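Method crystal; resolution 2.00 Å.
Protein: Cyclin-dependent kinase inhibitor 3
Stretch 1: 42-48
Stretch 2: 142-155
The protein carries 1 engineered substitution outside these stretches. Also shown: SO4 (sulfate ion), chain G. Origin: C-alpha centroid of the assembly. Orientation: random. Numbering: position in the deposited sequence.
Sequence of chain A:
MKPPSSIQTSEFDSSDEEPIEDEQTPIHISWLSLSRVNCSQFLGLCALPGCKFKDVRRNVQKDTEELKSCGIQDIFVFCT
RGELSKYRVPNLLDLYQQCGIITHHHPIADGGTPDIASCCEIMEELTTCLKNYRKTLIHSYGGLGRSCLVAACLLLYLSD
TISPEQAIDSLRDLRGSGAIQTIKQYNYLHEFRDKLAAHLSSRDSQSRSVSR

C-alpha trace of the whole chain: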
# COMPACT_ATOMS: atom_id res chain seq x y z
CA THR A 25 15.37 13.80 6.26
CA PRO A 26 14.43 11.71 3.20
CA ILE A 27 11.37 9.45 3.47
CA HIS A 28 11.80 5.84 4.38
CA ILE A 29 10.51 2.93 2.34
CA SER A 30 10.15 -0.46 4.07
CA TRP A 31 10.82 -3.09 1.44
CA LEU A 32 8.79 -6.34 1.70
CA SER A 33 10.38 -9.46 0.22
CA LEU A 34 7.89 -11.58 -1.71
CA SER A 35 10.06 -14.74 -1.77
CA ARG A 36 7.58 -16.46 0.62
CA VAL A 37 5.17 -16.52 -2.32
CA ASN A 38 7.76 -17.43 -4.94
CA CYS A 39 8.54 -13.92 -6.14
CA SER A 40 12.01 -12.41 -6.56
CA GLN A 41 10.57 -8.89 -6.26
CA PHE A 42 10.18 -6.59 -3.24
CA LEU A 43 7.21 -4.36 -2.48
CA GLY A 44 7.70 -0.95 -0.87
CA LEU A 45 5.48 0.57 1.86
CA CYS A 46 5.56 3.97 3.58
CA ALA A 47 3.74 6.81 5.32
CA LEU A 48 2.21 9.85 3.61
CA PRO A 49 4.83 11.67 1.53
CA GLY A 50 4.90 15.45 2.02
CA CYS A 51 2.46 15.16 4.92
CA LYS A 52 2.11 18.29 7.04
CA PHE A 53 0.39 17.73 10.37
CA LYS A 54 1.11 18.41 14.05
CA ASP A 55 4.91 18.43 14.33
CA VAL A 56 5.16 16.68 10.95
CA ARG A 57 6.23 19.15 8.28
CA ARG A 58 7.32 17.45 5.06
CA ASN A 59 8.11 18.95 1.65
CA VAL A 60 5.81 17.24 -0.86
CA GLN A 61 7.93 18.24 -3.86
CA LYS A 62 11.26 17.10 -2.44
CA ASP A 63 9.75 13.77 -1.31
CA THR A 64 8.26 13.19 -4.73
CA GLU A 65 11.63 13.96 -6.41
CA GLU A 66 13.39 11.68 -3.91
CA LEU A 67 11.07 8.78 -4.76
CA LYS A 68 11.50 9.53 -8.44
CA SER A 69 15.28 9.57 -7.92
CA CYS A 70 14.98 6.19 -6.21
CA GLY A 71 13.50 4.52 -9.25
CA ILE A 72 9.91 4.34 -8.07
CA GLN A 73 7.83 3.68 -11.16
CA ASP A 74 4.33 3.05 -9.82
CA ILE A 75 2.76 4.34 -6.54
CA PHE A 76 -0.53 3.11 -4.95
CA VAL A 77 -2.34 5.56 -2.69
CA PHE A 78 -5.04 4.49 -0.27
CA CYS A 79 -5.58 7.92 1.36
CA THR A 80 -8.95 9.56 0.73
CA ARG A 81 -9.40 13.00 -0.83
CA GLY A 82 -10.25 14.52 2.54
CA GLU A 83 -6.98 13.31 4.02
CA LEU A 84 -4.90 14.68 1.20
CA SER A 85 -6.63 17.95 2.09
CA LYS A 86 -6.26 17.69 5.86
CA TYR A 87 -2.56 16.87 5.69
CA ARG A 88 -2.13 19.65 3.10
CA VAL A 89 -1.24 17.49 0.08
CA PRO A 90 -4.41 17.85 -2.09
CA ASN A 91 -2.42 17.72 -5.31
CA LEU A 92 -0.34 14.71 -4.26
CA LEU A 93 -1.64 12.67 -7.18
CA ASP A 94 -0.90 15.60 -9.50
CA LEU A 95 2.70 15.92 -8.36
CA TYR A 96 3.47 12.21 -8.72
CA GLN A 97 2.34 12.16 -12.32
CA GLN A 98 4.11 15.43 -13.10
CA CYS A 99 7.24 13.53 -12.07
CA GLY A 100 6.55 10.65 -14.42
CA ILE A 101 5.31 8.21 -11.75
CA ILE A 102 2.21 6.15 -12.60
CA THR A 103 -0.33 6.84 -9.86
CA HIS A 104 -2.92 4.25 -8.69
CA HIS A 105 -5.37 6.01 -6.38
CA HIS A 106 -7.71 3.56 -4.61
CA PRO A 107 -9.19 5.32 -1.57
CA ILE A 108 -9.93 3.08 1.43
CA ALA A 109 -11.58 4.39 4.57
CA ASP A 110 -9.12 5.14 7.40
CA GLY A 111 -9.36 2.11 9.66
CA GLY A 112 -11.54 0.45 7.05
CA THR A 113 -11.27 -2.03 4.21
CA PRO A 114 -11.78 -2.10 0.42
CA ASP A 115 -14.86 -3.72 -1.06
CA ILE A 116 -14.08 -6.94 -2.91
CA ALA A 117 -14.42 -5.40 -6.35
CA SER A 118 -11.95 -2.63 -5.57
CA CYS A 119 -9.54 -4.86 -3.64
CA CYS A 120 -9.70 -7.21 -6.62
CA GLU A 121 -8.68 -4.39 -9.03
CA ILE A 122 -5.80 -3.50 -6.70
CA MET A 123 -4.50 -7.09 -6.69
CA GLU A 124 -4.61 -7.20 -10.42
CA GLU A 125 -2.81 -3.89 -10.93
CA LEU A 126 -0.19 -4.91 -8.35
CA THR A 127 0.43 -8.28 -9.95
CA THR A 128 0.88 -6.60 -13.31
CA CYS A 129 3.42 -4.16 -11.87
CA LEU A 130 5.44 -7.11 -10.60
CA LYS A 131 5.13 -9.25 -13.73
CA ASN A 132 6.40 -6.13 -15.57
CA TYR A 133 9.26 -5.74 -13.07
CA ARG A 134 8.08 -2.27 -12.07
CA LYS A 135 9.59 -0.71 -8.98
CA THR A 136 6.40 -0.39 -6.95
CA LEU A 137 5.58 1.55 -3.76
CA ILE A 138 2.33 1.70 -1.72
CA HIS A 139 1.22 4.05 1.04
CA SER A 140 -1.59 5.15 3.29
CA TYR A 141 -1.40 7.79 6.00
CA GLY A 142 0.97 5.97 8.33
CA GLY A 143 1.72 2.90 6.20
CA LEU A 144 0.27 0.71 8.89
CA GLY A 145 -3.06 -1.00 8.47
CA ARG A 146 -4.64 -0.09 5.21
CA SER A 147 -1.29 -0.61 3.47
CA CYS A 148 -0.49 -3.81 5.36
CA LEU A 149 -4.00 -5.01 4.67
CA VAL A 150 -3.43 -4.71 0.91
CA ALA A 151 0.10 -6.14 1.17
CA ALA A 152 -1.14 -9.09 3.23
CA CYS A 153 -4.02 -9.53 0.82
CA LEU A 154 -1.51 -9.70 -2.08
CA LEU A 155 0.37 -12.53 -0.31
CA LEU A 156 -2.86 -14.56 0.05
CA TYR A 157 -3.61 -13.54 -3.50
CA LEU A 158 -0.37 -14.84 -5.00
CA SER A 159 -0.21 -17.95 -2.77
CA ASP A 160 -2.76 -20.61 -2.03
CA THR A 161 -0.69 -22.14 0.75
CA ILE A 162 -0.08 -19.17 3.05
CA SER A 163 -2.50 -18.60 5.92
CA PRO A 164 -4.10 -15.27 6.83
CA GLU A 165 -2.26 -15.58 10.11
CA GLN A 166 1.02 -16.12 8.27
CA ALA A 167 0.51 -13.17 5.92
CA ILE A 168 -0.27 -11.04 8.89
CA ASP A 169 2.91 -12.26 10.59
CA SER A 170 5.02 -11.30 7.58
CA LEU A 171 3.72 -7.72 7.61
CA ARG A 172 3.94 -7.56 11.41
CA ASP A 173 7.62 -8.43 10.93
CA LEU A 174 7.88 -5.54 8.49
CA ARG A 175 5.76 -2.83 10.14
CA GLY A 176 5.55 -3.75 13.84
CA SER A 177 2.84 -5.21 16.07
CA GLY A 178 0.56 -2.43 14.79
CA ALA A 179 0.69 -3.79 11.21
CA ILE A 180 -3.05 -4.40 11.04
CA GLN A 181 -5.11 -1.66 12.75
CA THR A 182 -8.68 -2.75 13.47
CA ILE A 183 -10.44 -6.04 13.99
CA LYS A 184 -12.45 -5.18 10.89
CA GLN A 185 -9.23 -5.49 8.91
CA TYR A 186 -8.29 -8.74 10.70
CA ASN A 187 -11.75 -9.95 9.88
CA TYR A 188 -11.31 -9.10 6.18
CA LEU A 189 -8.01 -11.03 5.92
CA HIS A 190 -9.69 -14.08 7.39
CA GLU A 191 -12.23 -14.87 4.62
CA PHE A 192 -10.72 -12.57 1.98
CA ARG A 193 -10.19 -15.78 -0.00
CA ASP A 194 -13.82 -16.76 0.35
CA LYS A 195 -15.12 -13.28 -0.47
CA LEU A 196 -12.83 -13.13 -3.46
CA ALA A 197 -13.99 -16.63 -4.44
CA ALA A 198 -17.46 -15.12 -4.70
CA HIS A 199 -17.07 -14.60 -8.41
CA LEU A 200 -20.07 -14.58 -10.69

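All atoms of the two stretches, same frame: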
# COMPACT_ATOMS: atom_id res chain seq x y z
N PHE A 42 10.42 -7.19 -4.55
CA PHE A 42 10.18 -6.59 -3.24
C PHE A 42 9.10 -5.53 -3.42
O PHE A 42 9.03 -4.88 -4.46
CB PHE A 42 11.44 -5.88 -2.71
CG PHE A 42 12.40 -6.79 -2.00
CD1 PHE A 42 13.18 -7.69 -2.70
CD2 PHE A 42 12.46 -6.79 -0.61
CE1 PHE A 42 14.03 -8.59 -2.03
CE2 PHE A 42 13.29 -7.67 0.06
CZ PHE A 42 14.07 -8.57 -0.65
N LEU A 43 8.26 -5.35 -2.41
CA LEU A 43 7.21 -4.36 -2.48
C LEU A 43 7.48 -3.29 -1.43
O LEU A 43 7.70 -3.61 -0.26
CB LEU A 43 5.86 -5.01 -2.21
CG LEU A 43 4.66 -4.06 -2.18
CD1 LEU A 43 4.51 -3.30 -3.49
CD2 LEU A 43 3.43 -4.89 -1.91
N GLY A 44 7.47 -2.02 -1.84
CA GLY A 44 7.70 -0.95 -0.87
C GLY A 44 6.47 -0.37 -0.20
O GLY A 44 5.43 -0.23 -0.83
N LEU A 45 6.57 -0.04 1.09
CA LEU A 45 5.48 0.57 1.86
C LEU A 45 6.01 1.78 2.62
O LEU A 45 7.20 1.84 2.96
CB LEU A 45 4.87 -0.40 2.87
CG LEU A 45 3.73 -1.35 2.47
CD1 LEU A 45 4.29 -2.64 1.87
CD2 LEU A 45 2.90 -1.70 3.70
N CYS A 46 5.14 2.75 2.88
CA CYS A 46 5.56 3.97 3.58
C CYS A 46 4.39 4.79 4.11
O CYS A 46 3.23 4.43 3.92
CB CYS A 46 6.40 4.85 2.66
SG CYS A 46 5.47 5.68 1.34
N ALA A 47 4.73 5.88 4.78
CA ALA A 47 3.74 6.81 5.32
C ALA A 47 3.51 7.90 4.27
O ALA A 47 4.19 7.96 3.25
CB ALA A 47 4.26 7.44 6.60
N LEU A 48 2.55 8.78 4.54
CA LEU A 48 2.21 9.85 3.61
C LEU A 48 3.35 10.80 3.24
O LEU A 48 3.87 11.54 4.08
CB LEU A 48 1.02 10.64 4.14
CG LEU A 48 0.45 11.74 3.24
CD1 LEU A 48 0.27 11.24 1.81
CD2 LEU A 48 -0.87 12.20 3.82
N GLY A 142 -0.18 6.39 7.56
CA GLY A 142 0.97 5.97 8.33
C GLY A 142 1.58 4.64 7.89
O GLY A 142 2.39 4.05 8.61
N GLY A 143 1.19 4.17 6.71
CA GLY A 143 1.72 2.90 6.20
C GLY A 143 1.62 1.80 7.24
O GLY A 143 2.57 1.03 7.47
N LEU A 144 0.45 1.68 7.84
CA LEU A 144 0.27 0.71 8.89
C LEU A 144 -1.19 0.36 9.08
O LEU A 144 -1.87 0.97 9.89
CB LEU A 144 0.82 1.31 10.18
CG LEU A 144 0.70 0.51 11.46
CD1 LEU A 144 1.73 -0.59 11.44
CD2 LEU A 144 0.93 1.42 12.66
N GLY A 145 -1.67 -0.61 8.31
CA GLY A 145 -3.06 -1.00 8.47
C GLY A 145 -3.71 -1.15 7.13
O GLY A 145 -3.93 -2.27 6.66
N ARG A 146 -4.04 -0.02 6.51
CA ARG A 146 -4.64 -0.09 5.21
C ARG A 146 -3.58 -0.64 4.26
O ARG A 146 -3.86 -1.55 3.50
CB ARG A 146 -5.13 1.31 4.79
CG ARG A 146 -6.44 1.73 5.51
CD ARG A 146 -6.97 3.10 5.07
NE ARG A 146 -6.18 4.19 5.61
CZ ARG A 146 -6.43 5.48 5.40
NH1 ARG A 146 -7.46 5.84 4.64
NH2 ARG A 146 -5.64 6.40 5.94
N SER A 147 -2.36 -0.13 4.34
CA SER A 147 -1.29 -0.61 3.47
C SER A 147 -0.90 -2.05 3.74
O SER A 147 -0.67 -2.82 2.80
CB SER A 147 -0.04 0.26 3.58
OG SER A 147 -0.25 1.50 2.97
N CYS A 148 -0.84 -2.44 5.02
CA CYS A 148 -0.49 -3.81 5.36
C CYS A 148 -1.61 -4.74 4.99
O CYS A 148 -1.38 -5.91 4.65
CB CYS A 148 -0.21 -3.93 6.85
SG CYS A 148 1.01 -2.76 7.35
N LEU A 149 -2.83 -4.22 5.04
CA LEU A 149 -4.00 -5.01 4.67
C LEU A 149 -3.88 -5.43 3.20
O LEU A 149 -4.05 -6.60 2.86
CB LEU A 149 -5.28 -4.19 4.89
CG LEU A 149 -6.64 -4.78 4.58
CD1 LEU A 149 -7.13 -5.61 5.74
CD2 LEU A 149 -7.62 -3.66 4.33
N VAL A 150 -3.58 -4.46 2.34
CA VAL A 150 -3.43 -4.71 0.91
C VAL A 150 -2.22 -5.62 0.67
O VAL A 150 -2.29 -6.56 -0.08
CB VAL A 150 -3.27 -3.39 0.12
CG1 VAL A 150 -2.94 -3.68 -1.32
CG2 VAL A 150 -4.56 -2.57 0.20
N ALA A 151 -1.11 -5.34 1.33
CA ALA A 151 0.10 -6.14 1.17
C ALA A 151 -0.20 -7.57 1.57
O ALA A 151 0.12 -8.50 0.85
CB ALA A 151 1.21 -5.59 2.05
N ALA A 152 -0.82 -7.75 2.74
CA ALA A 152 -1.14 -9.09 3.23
C ALA A 152 -2.16 -9.76 2.33
O ALA A 152 -2.15 -10.98 2.16
CB ALA A 152 -1.64 -9.00 4.64
N CYS A 153 -3.05 -8.97 1.75
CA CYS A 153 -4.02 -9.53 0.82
C CYS A 153 -3.29 -10.06 -0.42
O CYS A 153 -3.64 -11.11 -0.95
CB CYS A 153 -5.02 -8.46 0.40
SG CYS A 153 -6.55 -8.53 1.29
N LEU A 154 -2.28 -9.32 -0.89
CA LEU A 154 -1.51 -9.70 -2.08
C LEU A 154 -0.78 -11.03 -1.84
O LEU A 154 -0.65 -11.83 -2.75
CB LEU A 154 -0.50 -8.60 -2.46
CG LEU A 154 0.45 -8.89 -3.66
CD1 LEU A 154 -0.29 -8.68 -4.97
CD2 LEU A 154 1.68 -7.96 -3.65
N LEU A 155 -0.31 -11.27 -0.62
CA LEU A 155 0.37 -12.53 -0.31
C LEU A 155 -0.64 -13.67 -0.43
O LEU A 155 -0.34 -14.68 -1.07
CB LEU A 155 0.99 -12.51 1.10
CG LEU A 155 2.14 -11.50 1.24
CD1 LEU A 155 2.69 -11.53 2.64
CD2 LEU A 155 3.25 -11.85 0.21
S SO4 G . -3.63 3.11 8.06
O1 SO4 G . -4.90 3.25 7.36
O2 SO4 G . -3.95 2.63 9.41
O3 SO4 G . -2.91 4.41 8.04
O4 SO4 G . -2.82 2.05 7.43

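Between strand and helix the packing is apolar. Strand 42-46 runs nearly antiparallel to helix 146-155, at 164°, with the axes 9.3 Å apart at closest approach. Alternation along the strand sends the CA-to-CB bonds of Leu43 and Leu45 toward the helix, while that of Cys46 points away. The helix answers with Ser147, Ala151 and Leu154, spaced four and three residues apart, as one helical face requires. Leu45 gives up the most area: its CD2 lies 3.5 Å from Ser147 CB and 4.2 Å from Cys148 SG, and its CD1 lies 4.3 Å from Ala151 CB. Small helix residues thus receive a large strand residue, whereas at Leu43 two leucines meet, CD2 to Leu154 CD2 at 3.9 Å.

At the end of the strand and just past it, the contact is made largely by backbone atoms and one small side chain. Cys46 O sits 3.1 Å from Gly143 CA, and an ideal CB on Gly143 would come within 2.3 Å of that oxygen; its positive phi favours glycine as well. Ala47 CB rests 4.0 Å from Gly142 CA.

No hydrogen bond crosses between the stretches. Some backbone amides of the loop and helix start bond to the sulfate: Gly142 N bonds weakly to O3 at 3.4 Å, and Arg146 N donates to O4 at 2.6 Å, though O4 is less surely placed.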